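Side-chain contacts in protein (alpha-2u-globulin) (PDB 2A2U), which probably binds small hydrophobic ligands inside its lipocalin beta-barrel, and also takes up a compound that induces hyaline droplets: residues N28-V31 with A32-N35; Y91-E95 with D96-F100; K113-Y116 with D117-M121; I168-T171 with K172-R175. One frame throughout, in Å; residues are numbered along the deposited sequence.

Interaction 1. Residues N28-V31 with A32-N35; sequences NLDV and AKLN
The short 3-10 turn that leads into the first strand of a lipocalin barrel is formed where Asp-30 and Val-31 meet Lys-33 and Leu-34. Two backbone bonds wind it: Lys-33 N donates to Asp-30 O at 3.0 Å, and Leu-34 N to Val-31 O at the same 3.0 Å. On the outer side the side chains of Asp-30 and Lys-33 meet at about a right angle. The carboxylate swings out with its CG anti to the backbone N (chi1 -177°), and OD2 comes to rest beside the extended lysine chain, 3.3 Å from Lys-33 CE. The ammonium itself is farther off, with Lys-33 NZ 3.9 Å from Asp-30 OD2, so the salt bridge is long and probably weak. Inward, Val-31 CG2 packs on Leu-34 CD1 at 3.6 Å, and Leu-29 CD2 comes to the same methyl more loosely, at 4.2 Å. Leu-29 and Leu-34 rest on Ile-111 and Thr-114 of strand 106-114. Lys-33 makes a cation-pi contact with Tyr-116, while Leu-34 O receives Trp-38 NE1 from strand 36-44, which starts directly after the turn.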
ATOM      1  N   ASN A  28     -12.521   9.755  24.715  1.00 84.45           N
ATOM      2  CA  ASN A  28     -13.559  10.781  24.799  1.00 84.45           C
ATOM      3  C   ASN A  28     -13.409  11.705  23.599  1.00 84.45           C
ATOM      4  O   ASN A  28     -14.221  12.606  23.379  1.00 84.45           O
ATOM      5  CB  ASN A  28     -13.438  11.581  26.104  1.00 70.63           C
ATOM      6  CG  ASN A  28     -12.052  12.169  26.317  1.00 70.63           C
ATOM      7  OD1 ASN A  28     -11.103  11.852  25.600  1.00 70.63           O
ATOM      8  ND2 ASN A  28     -11.929  13.013  27.330  1.00 70.63           N
ATOM      9  N   LEU A  29     -12.368  11.438  22.818  1.00 54.41           N
ATOM     10  CA  LEU A  29     -12.048  12.193  21.624  1.00 54.41           C
ATOM     11  C   LEU A  29     -13.098  12.029  20.522  1.00 54.41           C
ATOM     12  O   LEU A  29     -13.814  11.041  20.471  1.00 54.41           O
ATOM     13  CB  LEU A  29     -10.695  11.731  21.097  1.00 33.70           C
ATOM     14  CG  LEU A  29     -10.232  12.472  19.849  1.00 33.70           C
ATOM     15  CD1 LEU A  29      -9.616  13.792  20.254  1.00 33.70           C
ATOM     16  CD2 LEU A  29      -9.247  11.643  19.076  1.00 33.70           C
ATOM     17  N   ASP A  30     -13.177  13.027  19.652  1.00 38.42           N
ATOM     18  CA  ASP A  30     -14.080  13.056  18.515  1.00 38.42           C
ATOM     19  C   ASP A  30     -13.151  13.355  17.338  1.00 38.42           C
ATOM     20  O   ASP A  30     -13.025  14.498  16.901  1.00 38.42           O
ATOM     21  CB  ASP A  30     -15.120  14.169  18.679  1.00 65.79           C
ATOM     22  CG  ASP A  30     -16.138  14.190  17.546  1.00 65.79           C
ATOM     23  OD1 ASP A  30     -16.084  13.313  16.659  1.00 65.79           O
ATOM     24  OD2 ASP A  30     -17.003  15.087  17.528  1.00 65.79           O
ATOM     25  N   VAL A  31     -12.488  12.306  16.855  1.00 35.62           N
ATOM     26  CA  VAL A  31     -11.523  12.395  15.762  1.00 35.62           C
ATOM     27  C   VAL A  31     -12.034  13.112  14.516  1.00 35.62           C
ATOM     28  O   VAL A  31     -11.254  13.680  13.760  1.00 35.62           O
ATOM     29  CB  VAL A  31     -10.973  10.988  15.392  1.00 28.69           C
ATOM     30  CG1 VAL A  31     -12.014  10.181  14.658  1.00 28.69           C
ATOM     31  CG2 VAL A  31      -9.718  11.109  14.562  1.00 28.69           C
ATOM     32  N   ALA A  32     -13.348  13.120  14.332  1.00 26.31           N
ATOM     33  CA  ALA A  32     -13.959  13.783  13.187  1.00 26.31           C
ATOM     34  C   ALA A  32     -13.604  15.263  13.139  1.00 26.31           C
ATOM     35  O   ALA A  32     -13.462  15.835  12.063  1.00 26.31           O
ATOM     36  CB  ALA A  32     -15.456  13.625  13.237  1.00 24.48           C
ATOM     37  N   LYS A  33     -13.454  15.877  14.307  1.00 23.14           N
ATOM     38  CA  LYS A  33     -13.125  17.294  14.397  1.00 23.14           C
ATOM     39  C   LYS A  33     -11.672  17.634  14.117  1.00 23.14           C
ATOM     40  O   LYS A  33     -11.305  18.807  14.102  1.00 23.14           O
ATOM     41  CB  LYS A  33     -13.510  17.829  15.764  1.00 54.80           C
ATOM     42  CG  LYS A  33     -14.986  17.858  16.006  1.00 54.80           C
ATOM     43  CD  LYS A  33     -15.247  18.300  17.412  1.00 54.80           C
ATOM     44  CE  LYS A  33     -16.724  18.399  17.684  1.00 54.80           C
ATOM     45  NZ  LYS A  33     -16.966  18.694  19.126  1.00 54.80           N
ATOM     46  N   LEU A  34     -10.840  16.614  13.935  1.00 19.17           N
ATOM     47  CA  LEU A  34      -9.422  16.817  13.650  1.00 19.17           C
ATOM     48  C   LEU A  34      -9.200  17.094  12.168  1.00 19.17           C
ATOM     49  O   LEU A  34      -8.101  17.440  11.752  1.00 19.17           O
ATOM     50  CB  LEU A  34      -8.623  15.588  14.075  1.00 25.46           C
ATOM     51  CG  LEU A  34      -8.609  15.273  15.567  1.00 25.46           C
ATOM     52  CD1 LEU A  34      -7.900  13.963  15.796  1.00 25.46           C
ATOM     53  CD2 LEU A  34      -7.903  16.391  16.319  1.00 25.46           C
ATOM     54  N   ASN A  35     -10.259  16.946  11.379  1.00 17.95           N
ATOM     55  CA  ASN A  35     -10.196  17.182   9.944  1.00 17.95           C
ATOM     56  C   ASN A  35      -9.772  18.613   9.667  1.00 17.95           C
ATOM     57  O   ASN A  35     -10.193  19.527  10.365  1.00 17.95           O
ATOM     58  CB  ASN A  35     -11.567  16.940   9.310  1.00 60.27           C
ATOM     59  CG  ASN A  35     -11.519  15.946   8.168  1.00 60.27           C
ATOM     60  OD1 ASN A  35     -12.494  15.245   7.904  1.00 60.27           O
ATOM     61  ND2 ASN A  35     -10.379  15.866   7.494  1.00 60.27           N
TER

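Interaction 2. Residues Y91-E95 with D96-F100; sequences YKTPE and DGEYF
Glu-98 O is approached by both polar groups of Thr-93: the backbone N donates to it at 2.9 Å along a nearly straight path (167°), and OG1 lies 3.1 Å away, although its proton has another possible acceptor. Lys-92 CE adds a close carbon neighbour to the same oxygen. Water 1 bridges the two side chains, donating to Glu-98 OE1 at 2.8 Å and lying 3.1 Å from Thr-93 OG1. A type II turn from Glu-95 to Glu-98 reverses the chain, closed by Glu-98 N to Glu-95 O at 2.9 Å, with Gly-97 taking the positive phi of its third position. Lys-92 and Tyr-99 face each other as a non-hydrogen-bonded pair. The lysine chain folds at chi2 (70°) and lays CD over one face of the phenol, 3.8 Å from the ring centroid of Tyr-99, a CH-pi contact. Without the phenol, as with a valine at Tyr-99, the lysine methylenes would probably lose the face they rest on. The hairpin joins strands 83-92 and 99-102, and strand 106-114 flanks it beyond Tyr-99. The third subunit, another copy of the protein, packs against the hairpin: Thr-108 there bonds Glu-95 OE2, and its Phe-100 ring meets Phe-100 here.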
ATOM      1  N   TYR A  91      -3.823   3.521  10.136  1.00 12.88           N
ATOM      2  CA  TYR A  91      -5.009   2.737  10.439  1.00 12.88           C
ATOM      3  C   TYR A  91      -5.307   2.585  11.903  1.00 12.88           C
ATOM      4  O   TYR A  91      -4.401   2.469  12.716  1.00 12.88           O
ATOM      5  CB  TYR A  91      -4.849   1.368   9.848  1.00 15.76           C
ATOM      6  CG  TYR A  91      -4.598   1.429   8.390  1.00 15.76           C
ATOM      7  CD1 TYR A  91      -5.631   1.724   7.507  1.00 15.76           C
ATOM      8  CD2 TYR A  91      -3.332   1.209   7.886  1.00 15.76           C
ATOM      9  CE1 TYR A  91      -5.408   1.794   6.145  1.00 15.76           C
ATOM     10  CE2 TYR A  91      -3.091   1.277   6.536  1.00 15.76           C
ATOM     11  CZ  TYR A  91      -4.134   1.572   5.666  1.00 15.76           C
ATOM     12  OH  TYR A  91      -3.889   1.660   4.312  1.00 15.76           O
ATOM     13  N   LYS A  92      -6.588   2.545  12.231  1.00 15.72           N
ATOM     14  CA  LYS A  92      -7.021   2.390  13.610  1.00 15.72           C
ATOM     15  C   LYS A  92      -6.843   0.924  14.004  1.00 15.72           C
ATOM     16  O   LYS A  92      -7.196   0.035  13.239  1.00 15.72           O
ATOM     17  CB  LYS A  92      -8.487   2.810  13.737  1.00 27.05           C
ATOM     18  CG  LYS A  92      -9.031   2.757  15.141  1.00 27.05           C
ATOM     19  CD  LYS A  92      -8.448   3.829  16.040  1.00 27.05           C
ATOM     20  CE  LYS A  92      -8.118   3.255  17.407  1.00 27.05           C
ATOM     21  NZ  LYS A  92      -9.287   2.574  18.037  1.00 27.05           N
ATOM     22  N   THR A  93      -6.251   0.676  15.166  1.00 19.27           N
ATOM     23  CA  THR A  93      -6.036  -0.690  15.629  1.00 19.27           C
ATOM     24  C   THR A  93      -7.045  -1.032  16.721  1.00 19.27           C
ATOM     25  O   THR A  93      -7.746  -0.153  17.221  1.00 19.27           O
ATOM     26  CB  THR A  93      -4.605  -0.889  16.181  1.00 16.76           C
ATOM     27  OG1 THR A  93      -4.515  -0.360  17.509  1.00 16.76           O
ATOM     28  CG2 THR A  93      -3.590  -0.189  15.303  1.00 16.76           C
ATOM     29  N   PRO A  94      -7.159  -2.325  17.079  1.00 22.45           N
ATOM     30  CA  PRO A  94      -8.101  -2.738  18.121  1.00 22.45           C
ATOM     31  C   PRO A  94      -7.801  -2.262  19.548  1.00 22.45           C
ATOM     32  O   PRO A  94      -8.655  -2.407  20.413  1.00 22.45           O
ATOM     33  CB  PRO A  94      -8.069  -4.265  18.027  1.00 14.46           C
ATOM     34  CG  PRO A  94      -7.649  -4.540  16.620  1.00 14.46           C
ATOM     35  CD  PRO A  94      -6.622  -3.490  16.359  1.00 14.46           C
ATOM     36  N   GLU A  95      -6.608  -1.722  19.808  1.00 25.58           N
ATOM     37  CA  GLU A  95      -6.260  -1.243  21.160  1.00 25.58           C
ATOM     38  C   GLU A  95      -6.533   0.267  21.335  1.00 25.58           C
ATOM     39  O   GLU A  95      -5.902   1.094  20.684  1.00 25.58           O
ATOM     40  CB  GLU A  95      -4.802  -1.571  21.514  1.00 53.70           C
ATOM     41  CG  GLU A  95      -3.987  -2.360  20.471  1.00 53.70           C
ATOM     42  CD  GLU A  95      -4.397  -3.826  20.324  1.00 53.70           C
ATOM     43  OE1 GLU A  95      -4.447  -4.564  21.334  1.00 53.70           O
ATOM     44  OE2 GLU A  95      -4.657  -4.243  19.180  1.00 53.70           O
ATOM     45  N   ASP A  96      -7.401   0.608  22.288  1.00 20.32           N
ATOM     46  CA  ASP A  96      -7.852   1.983  22.565  1.00 20.32           C
ATOM     47  C   ASP A  96      -6.998   3.202  22.225  1.00 20.32           C
ATOM     48  O   ASP A  96      -6.036   3.561  22.919  1.00 20.32           O
ATOM     49  CB  ASP A  96      -8.417   2.075  24.002  1.00151.44           C
ATOM     50  CG  ASP A  96      -9.047   3.447  24.337  1.00151.44           C
ATOM     51  OD1 ASP A  96     -10.047   3.872  23.716  1.00151.44           O
ATOM     52  OD2 ASP A  96      -8.572   4.080  25.296  1.00151.44           O
ATOM     53  N   GLY A  97      -7.401   3.834  21.131  1.00 31.74           N
ATOM     54  CA  GLY A  97      -6.757   5.043  20.666  1.00 31.74           C
ATOM     55  C   GLY A  97      -5.511   4.887  19.838  1.00 31.74           C
ATOM     56  O   GLY A  97      -4.967   5.891  19.375  1.00 31.74           O
ATOM     57  N   GLU A  98      -5.081   3.647  19.615  1.00 14.11           N
ATOM     58  CA  GLU A  98      -3.865   3.390  18.849  1.00 14.11           C
ATOM     59  C   GLU A  98      -4.052   3.307  17.357  1.00 14.11           C
ATOM     60  O   GLU A  98      -4.983   2.685  16.873  1.00 14.11           O
ATOM     61  CB  GLU A  98      -3.171   2.136  19.352  1.00 29.92           C
ATOM     62  CG  GLU A  98      -2.604   2.297  20.741  1.00 29.92           C
ATOM     63  CD  GLU A  98      -1.777   1.123  21.193  1.00 29.92           C
ATOM     64  OE1 GLU A  98      -1.399   0.287  20.348  1.00 29.92           O
ATOM     65  OE2 GLU A  98      -1.502   1.037  22.405  1.00 29.92           O
ATOM     66  N   TYR A  99      -3.154   3.974  16.646  1.00 11.58           N
ATOM     67  CA  TYR A  99      -3.157   3.994  15.197  1.00 11.58           C
ATOM     68  C   TYR A  99      -1.820   3.428  14.755  1.00 11.58           C
ATOM     69  O   TYR A  99      -0.834   3.527  15.486  1.00 11.58           O
ATOM     70  CB  TYR A  99      -3.285   5.428  14.689  1.00 15.45           C
ATOM     71  CG  TYR A  99      -4.668   6.001  14.804  1.00 15.45           C
ATOM     72  CD1 TYR A  99      -5.095   6.630  15.972  1.00 15.45           C
ATOM     73  CD2 TYR A  99      -5.555   5.911  13.743  1.00 15.45           C
ATOM     74  CE1 TYR A  99      -6.394   7.133  16.082  1.00 15.45           C
ATOM     75  CE2 TYR A  99      -6.844   6.406  13.838  1.00 15.45           C
ATOM     76  CZ  TYR A  99      -7.263   7.020  15.001  1.00 15.45           C
ATOM     77  OH  TYR A  99      -8.574   7.460  15.079  1.00 15.45           O
ATOM     78  N   PHE A 100      -1.792   2.804  13.581  1.00 14.17           N
ATOM     79  CA  PHE A 100      -0.556   2.258  13.042  1.00 14.17           C
ATOM     80  C   PHE A 100      -0.246   2.871  11.691  1.00 14.17           C
ATOM     81  O   PHE A 100      -1.135   3.044  10.868  1.00 14.17           O
ATOM     82  CB  PHE A 100      -0.632   0.737  12.869  1.00  2.00           C
ATOM     83  CG  PHE A 100       0.606   0.146  12.215  1.00  2.00           C
ATOM     84  CD1 PHE A 100       1.710  -0.221  12.984  1.00  2.00           C
ATOM     85  CD2 PHE A 100       0.695   0.037  10.826  1.00  2.00           C
ATOM     86  CE1 PHE A 100       2.880  -0.673  12.382  1.00  2.00           C
ATOM     87  CE2 PHE A 100       1.863  -0.414  10.221  1.00  2.00           C
ATOM     88  CZ  PHE A 100       2.953  -0.767  11.000  1.00  2.00           C
TER
HETATM   89  O   HOH W   1      -1.451  -0.774  17.800  1.00 31.64           O

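Interaction 3. Residues K113-Y116 with D117-M121; sequences KTDY and DRYVM
Asp-115 and Tyr-119 both turn CG into the space between the backbone N and the carbonyl carbon (chi1 83° and 69°), which brings carboxylate and ring together where the loop runs into strand 119-128. Their planes are 27° apart, and Asp-115 CG lies 3.4 Å from Tyr-119 CE1. The backbone N of Asp-115 sits over one face of that ring, and Lys-113 CG comes to its edge, in plane. The carboxylate is gripped at both oxygens. Asp-115 OD1 takes Tyr-119 N at 3.0 Å, on its syn side but tilted well out of the carboxylate plane, and a weak bond from Arg-118 N, while OD2 receives Arg-118 NE at 2.9 Å in a salt bridge. Arg-118 is shared with Glu-20, whose carboxylate also crowds Asp-115 OD2. Asp-117 OD1 adds a like charge 4.0 Å from that oxygen, so the arginine probably offsets a locally acidic patch. Were Asp-115 replaced by an alanine, Tyr-119 N and the guanidinium would probably lose this acceptor and the loop be freer to shift. Thr-114 OG1 donates to Tyr-119 O at 2.8 Å and accepts Tyr-116 N at 3.2 Å, the latter an ST turn. Beyond it, Met-121 N binds Lys-113 O at 2.8 Å, and Thr-114 and Val-120 form a non-hydrogen-bonded pair. This is an antiparallel beta hairpin joining strands 106-114 and 119-128 of the lipocalin barrel, with Met-121 reaching helix 147-158.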
ATOM      1  N   LYS A 113      -3.555  14.859  23.556  1.00 32.21           N
ATOM      2  CA  LYS A 113      -4.416  15.952  24.007  1.00 32.21           C
ATOM      3  C   LYS A 113      -4.786  16.877  22.850  1.00 32.21           C
ATOM      4  O   LYS A 113      -3.959  17.158  21.991  1.00 32.21           O
ATOM      5  CB  LYS A 113      -3.719  16.741  25.124  1.00 72.04           C
ATOM      6  CG  LYS A 113      -4.571  17.825  25.764  1.00 72.04           C
ATOM      7  CD  LYS A 113      -3.856  18.477  26.943  1.00 72.04           C
ATOM      8  CE  LYS A 113      -3.878  17.593  28.186  1.00 72.04           C
ATOM      9  NZ  LYS A 113      -5.249  17.455  28.772  1.00 72.04           N
ATOM     10  N   THR A 114      -6.033  17.331  22.824  1.00 32.80           N
ATOM     11  CA  THR A 114      -6.492  18.229  21.771  1.00 32.80           C
ATOM     12  C   THR A 114      -7.659  19.077  22.259  1.00 32.80           C
ATOM     13  O   THR A 114      -8.412  18.654  23.133  1.00 32.80           O
ATOM     14  CB  THR A 114      -6.941  17.447  20.509  1.00 21.77           C
ATOM     15  OG1 THR A 114      -7.123  18.352  19.414  1.00 21.77           O
ATOM     16  CG2 THR A 114      -8.260  16.739  20.752  1.00 21.77           C
ATOM     17  N   ASP A 115      -7.750  20.300  21.749  1.00 28.14           N
ATOM     18  CA  ASP A 115      -8.842  21.199  22.088  1.00 28.14           C
ATOM     19  C   ASP A 115      -9.619  21.439  20.795  1.00 28.14           C
ATOM     20  O   ASP A 115     -10.536  22.244  20.735  1.00 28.14           O
ATOM     21  CB  ASP A 115      -8.307  22.491  22.714  1.00 41.19           C
ATOM     22  CG  ASP A 115      -7.858  23.514  21.699  1.00 41.19           C
ATOM     23  OD1 ASP A 115      -7.363  23.128  20.625  1.00 41.19           O
ATOM     24  OD2 ASP A 115      -7.986  24.718  21.998  1.00 41.19           O
ATOM     25  N   TYR A 116      -9.198  20.714  19.761  1.00 25.85           N
ATOM     26  CA  TYR A 116      -9.773  20.715  18.421  1.00 25.85           C
ATOM     27  C   TYR A 116      -9.470  21.857  17.456  1.00 25.85           C
ATOM     28  O   TYR A 116      -9.033  21.617  16.328  1.00 25.85           O
ATOM     29  CB  TYR A 116     -11.274  20.451  18.470  1.00 30.85           C
ATOM     30  CG  TYR A 116     -11.642  19.112  19.058  1.00 30.85           C
ATOM     31  CD1 TYR A 116     -11.389  17.925  18.371  1.00 30.85           C
ATOM     32  CD2 TYR A 116     -12.249  19.031  20.304  1.00 30.85           C
ATOM     33  CE1 TYR A 116     -11.752  16.695  18.917  1.00 30.85           C
ATOM     34  CE2 TYR A 116     -12.607  17.819  20.848  1.00 30.85           C
ATOM     35  CZ  TYR A 116     -12.357  16.663  20.161  1.00 30.85           C
ATOM     36  OH  TYR A 116     -12.762  15.495  20.731  1.00 30.85           O
ATOM     37  N   ASP A 117      -9.705  23.095  17.875  1.00 33.65           N
ATOM     38  CA  ASP A 117      -9.461  24.229  16.980  1.00 33.65           C
ATOM     39  C   ASP A 117      -8.196  25.027  17.210  1.00 33.65           C
ATOM     40  O   ASP A 117      -8.030  26.113  16.658  1.00 33.65           O
ATOM     41  CB  ASP A 117     -10.680  25.152  16.889  1.00 79.95           C
ATOM     42  CG  ASP A 117     -11.316  25.406  18.224  1.00 79.95           C
ATOM     43  OD1 ASP A 117     -10.599  25.809  19.165  1.00 79.95           O
ATOM     44  OD2 ASP A 117     -12.541  25.200  18.339  1.00 79.95           O
ATOM     45  N   ARG A 118      -7.293  24.484  18.009  1.00 26.74           N
ATOM     46  CA  ARG A 118      -6.039  25.164  18.249  1.00 26.74           C
ATOM     47  C   ARG A 118      -4.857  24.226  18.148  1.00 26.74           C
ATOM     48  O   ARG A 118      -4.009  24.379  17.270  1.00 26.74           O
ATOM     49  CB  ARG A 118      -6.026  25.840  19.614  1.00 48.96           C
ATOM     50  CG  ARG A 118      -6.662  27.202  19.632  1.00 48.96           C
ATOM     51  CD  ARG A 118      -6.234  27.967  20.862  1.00 48.96           C
ATOM     52  NE  ARG A 118      -6.614  27.284  22.098  1.00 48.96           N
ATOM     53  CZ  ARG A 118      -5.948  27.388  23.244  1.00 48.96           C
ATOM     54  NH1 ARG A 118      -4.862  28.149  23.319  1.00 48.96           N
ATOM     55  NH2 ARG A 118      -6.365  26.722  24.314  1.00 48.96           N
ATOM     56  N   TYR A 119      -4.825  23.230  19.030  1.00 19.50           N
ATOM     57  CA  TYR A 119      -3.721  22.288  19.067  1.00 19.50           C
ATOM     58  C   TYR A 119      -4.113  20.808  19.120  1.00 19.50           C
ATOM     59  O   TYR A 119      -5.272  20.447  19.346  1.00 19.50           O
ATOM     60  CB  TYR A 119      -2.825  22.610  20.272  1.00 35.43           C
ATOM     61  CG  TYR A 119      -3.480  22.310  21.606  1.00 35.43           C
ATOM     62  CD1 TYR A 119      -4.375  23.203  22.183  1.00 35.43           C
ATOM     63  CD2 TYR A 119      -3.238  21.104  22.267  1.00 35.43           C
ATOM     64  CE1 TYR A 119      -5.018  22.900  23.386  1.00 35.43           C
ATOM     65  CE2 TYR A 119      -3.873  20.791  23.464  1.00 35.43           C
ATOM     66  CZ  TYR A 119      -4.764  21.687  24.019  1.00 35.43           C
ATOM     67  OH  TYR A 119      -5.422  21.368  25.187  1.00 35.43           O
ATOM     68  N   VAL A 120      -3.112  19.968  18.878  1.00 21.42           N
ATOM     69  CA  VAL A 120      -3.243  18.520  18.951  1.00 21.42           C
ATOM     70  C   VAL A 120      -1.856  17.967  19.226  1.00 21.42           C
ATOM     71  O   VAL A 120      -0.890  18.318  18.556  1.00 21.42           O
ATOM     72  CB  VAL A 120      -3.864  17.871  17.683  1.00 18.16           C
ATOM     73  CG1 VAL A 120      -2.958  18.016  16.471  1.00 18.16           C
ATOM     74  CG2 VAL A 120      -4.154  16.412  17.959  1.00 18.16           C
ATOM     75  N   MET A 121      -1.750  17.203  20.302  1.00 22.45           N
ATOM     76  CA  MET A 121      -0.488  16.607  20.702  1.00 22.45           C
ATOM     77  C   MET A 121      -0.559  15.105  20.440  1.00 22.45           C
ATOM     78  O   MET A 121      -1.481  14.420  20.894  1.00 22.45           O
ATOM     79  CB  MET A 121      -0.221  16.884  22.187  1.00 31.24           C
ATOM     80  CG  MET A 121      -0.420  18.340  22.581  1.00 31.24           C
ATOM     81  SD  MET A 121      -0.070  18.687  24.299  1.00 31.24           S
ATOM     82  CE  MET A 121       0.048  20.456  24.259  1.00 31.24           C
TER

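Interaction 4. Residues I168-T171 with K172-R175; sequences IDLT and KTDR
Asp-169 opens an Asx turn at the end of the short strand 167-169, which pairs with strand 36-44 beside the lipocalin barrel, and the chain then coils so that Leu-170 meets Thr-173 and Arg-175. The close-set part lies on this inner side. Leu-170 O accepts from Thr-173 N and from Thr-173 OG1, each at 3.2 Å and both from the same face of its carbonyl plane. Arg-175 turns back past it, with CD 3.3 Å from Leu-170 O, and runs alongside Thr-171. There Thr-171 CA lies over one face of the guanidinium, 3.6 Å above its plane, while NH1 bonds Lys-143 O and Ser-40 O. Next in the chain, Cys-176 is joined to Cys-83 by a disulfide, so this arginine lies close to a covalent tie across the fold. Looser is the solvent side. Lys-172 is poorly ordered, and its chain passes Asp-169 at about a right angle, CD 3.6 Å from Asp-169 OD2. Its ammonium stops short of a salt bridge, Lys-172 NZ being 4.1 Å from Asp-169 OD2, which instead pairs with Lys-150. By contrast the other oxygen, Asp-169 OD1, is held firmly: it accepts the hydroxyl of Thr-171 and, from the same face of the carboxylate plane, Thr-171 N at 3.0 Å.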
ATOM      1  N   ILE A 168      12.304  20.503  20.074  1.00 29.61           N
ATOM      2  CA  ILE A 168      12.636  21.468  19.031  1.00 29.61           C
ATOM      3  C   ILE A 168      11.440  22.268  18.536  1.00 29.61           C
ATOM      4  O   ILE A 168      10.410  21.700  18.195  1.00 29.61           O
ATOM      5  CB  ILE A 168      13.308  20.775  17.826  1.00 19.42           C
ATOM      6  CG1 ILE A 168      14.633  20.133  18.254  1.00 19.42           C
ATOM      7  CG2 ILE A 168      13.539  21.777  16.707  1.00 19.42           C
ATOM      8  CD1 ILE A 168      15.389  19.410  17.139  1.00 19.42           C
ATOM      9  N   ASP A 169      11.581  23.592  18.534  1.00 32.87           N
ATOM     10  CA  ASP A 169      10.532  24.501  18.077  1.00 32.87           C
ATOM     11  C   ASP A 169      10.764  24.779  16.589  1.00 32.87           C
ATOM     12  O   ASP A 169      11.665  25.538  16.221  1.00 32.87           O
ATOM     13  CB  ASP A 169      10.580  25.804  18.891  1.00 34.11           C
ATOM     14  CG  ASP A 169       9.431  26.763  18.565  1.00 34.11           C
ATOM     15  OD1 ASP A 169       8.721  26.562  17.558  1.00 34.11           O
ATOM     16  OD2 ASP A 169       9.236  27.733  19.325  1.00 34.11           O
ATOM     17  N   LEU A 170       9.929  24.179  15.743  1.00 29.62           N
ATOM     18  CA  LEU A 170      10.055  24.326  14.300  1.00 29.62           C
ATOM     19  C   LEU A 170       9.546  25.642  13.735  1.00 29.62           C
ATOM     20  O   LEU A 170       9.775  25.921  12.557  1.00 29.62           O
ATOM     21  CB  LEU A 170       9.348  23.181  13.577  1.00 18.74           C
ATOM     22  CG  LEU A 170       9.778  21.741  13.829  1.00 18.74           C
ATOM     23  CD1 LEU A 170       8.910  20.822  13.001  1.00 18.74           C
ATOM     24  CD2 LEU A 170      11.230  21.555  13.461  1.00 18.74           C
ATOM     25  N   THR A 171       8.857  26.441  14.550  1.00 40.09           N
ATOM     26  CA  THR A 171       8.321  27.718  14.078  1.00 40.09           C
ATOM     27  C   THR A 171       9.395  28.710  13.672  1.00 40.09           C
ATOM     28  O   THR A 171       9.136  29.631  12.906  1.00 40.09           O
ATOM     29  CB  THR A 171       7.418  28.387  15.114  1.00 28.85           C
ATOM     30  OG1 THR A 171       8.167  28.654  16.302  1.00 28.85           O
ATOM     31  CG2 THR A 171       6.239  27.505  15.433  1.00 28.85           C
ATOM     32  N   LYS A 172      10.595  28.528  14.194  1.00 64.41           N
ATOM     33  CA  LYS A 172      11.670  29.421  13.870  1.00 64.41           C
ATOM     34  C   LYS A 172      12.436  29.064  12.594  1.00 64.41           C
ATOM     35  O   LYS A 172      13.022  29.941  11.957  1.00 64.41           O
ATOM     36  CB  LYS A 172      12.577  29.532  15.076  1.00121.36           C
ATOM     37  CG  LYS A 172      12.006  30.200  16.284  1.00121.36           C
ATOM     38  CD  LYS A 172      11.982  29.345  17.622  1.00121.36           C
ATOM     39  CE  LYS A 172      12.105  30.289  18.868  1.00121.36           C
ATOM     40  NZ  LYS A 172      12.778  29.673  20.032  1.00121.36           N
ATOM     41  N   THR A 173      12.280  27.816  12.151  1.00 44.70           N
ATOM     42  CA  THR A 173      12.923  27.313  10.934  1.00 44.70           C
ATOM     43  C   THR A 173      12.015  27.275   9.694  1.00 44.70           C
ATOM     44  O   THR A 173      10.848  27.678   9.742  1.00 44.70           O
ATOM     45  CB  THR A 173      13.486  25.881  11.143  1.00 59.84           C
ATOM     46  OG1 THR A 173      12.437  24.911  10.991  1.00 59.84           O
ATOM     47  CG2 THR A 173      14.084  25.731  12.539  1.00 59.84           C
ATOM     48  N   ASP A 174      12.577  26.809   8.578  1.00 62.91           N
ATOM     49  CA  ASP A 174      11.822  26.697   7.335  1.00 62.91           C
ATOM     50  C   ASP A 174      11.027  25.415   7.366  1.00 62.91           C
ATOM     51  O   ASP A 174      11.590  24.320   7.303  1.00 62.91           O
ATOM     52  CB  ASP A 174      12.737  26.670   6.108  1.00 78.64           C
ATOM     53  CG  ASP A 174      11.979  26.350   4.822  1.00 78.64           C
ATOM     54  OD1 ASP A 174      10.860  26.883   4.638  1.00 78.64           O
ATOM     55  OD2 ASP A 174      12.490  25.563   3.999  1.00 78.64           O
ATOM     56  N   ARG A 175       9.715  25.560   7.453  1.00 28.78           N
ATOM     57  CA  ARG A 175       8.838  24.415   7.477  1.00 28.78           C
ATOM     58  C   ARG A 175       8.360  24.176   6.057  1.00 28.78           C
ATOM     59  O   ARG A 175       7.178  23.962   5.797  1.00 28.78           O
ATOM     60  CB  ARG A 175       7.692  24.682   8.439  1.00 30.08           C
ATOM     61  CG  ARG A 175       8.176  24.729   9.871  1.00 30.08           C
ATOM     62  CD  ARG A 175       7.064  25.061  10.826  1.00 30.08           C
ATOM     63  NE  ARG A 175       6.786  26.491  10.855  1.00 30.08           N
ATOM     64  CZ  ARG A 175       5.718  27.026  11.432  1.00 30.08           C
ATOM     65  NH1 ARG A 175       4.817  26.248  12.028  1.00 30.08           N
ATOM     66  NH2 ARG A 175       5.561  28.341  11.438  1.00 30.08           N
TER

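The four contacts follow one another along the chain, and interactions 2, 3 and 4 all reach the one curled antiparallel sheet that forms the barrel. Interaction 1, before strand 36-44, lies beside interaction 3, their centres about 10 Å apart: Tyr-116 OH probably bonds Asp-30 N at 2.7 Å, and Leu-29 packs on Thr-114. It also touches interaction 2, where Val-31 CG2 lies 3.9 Å from Tyr-99 OH. Interactions 2 and 3 do not meet, yet the adjacent strands 99-102 and 106-114 link them. Interaction 4 stands apart, about 26 Å from interaction 1 between centres. The turn before the first strand thus touches two of the barrel's hairpins, whereas the C-terminal coil lies across the chain's centre from it.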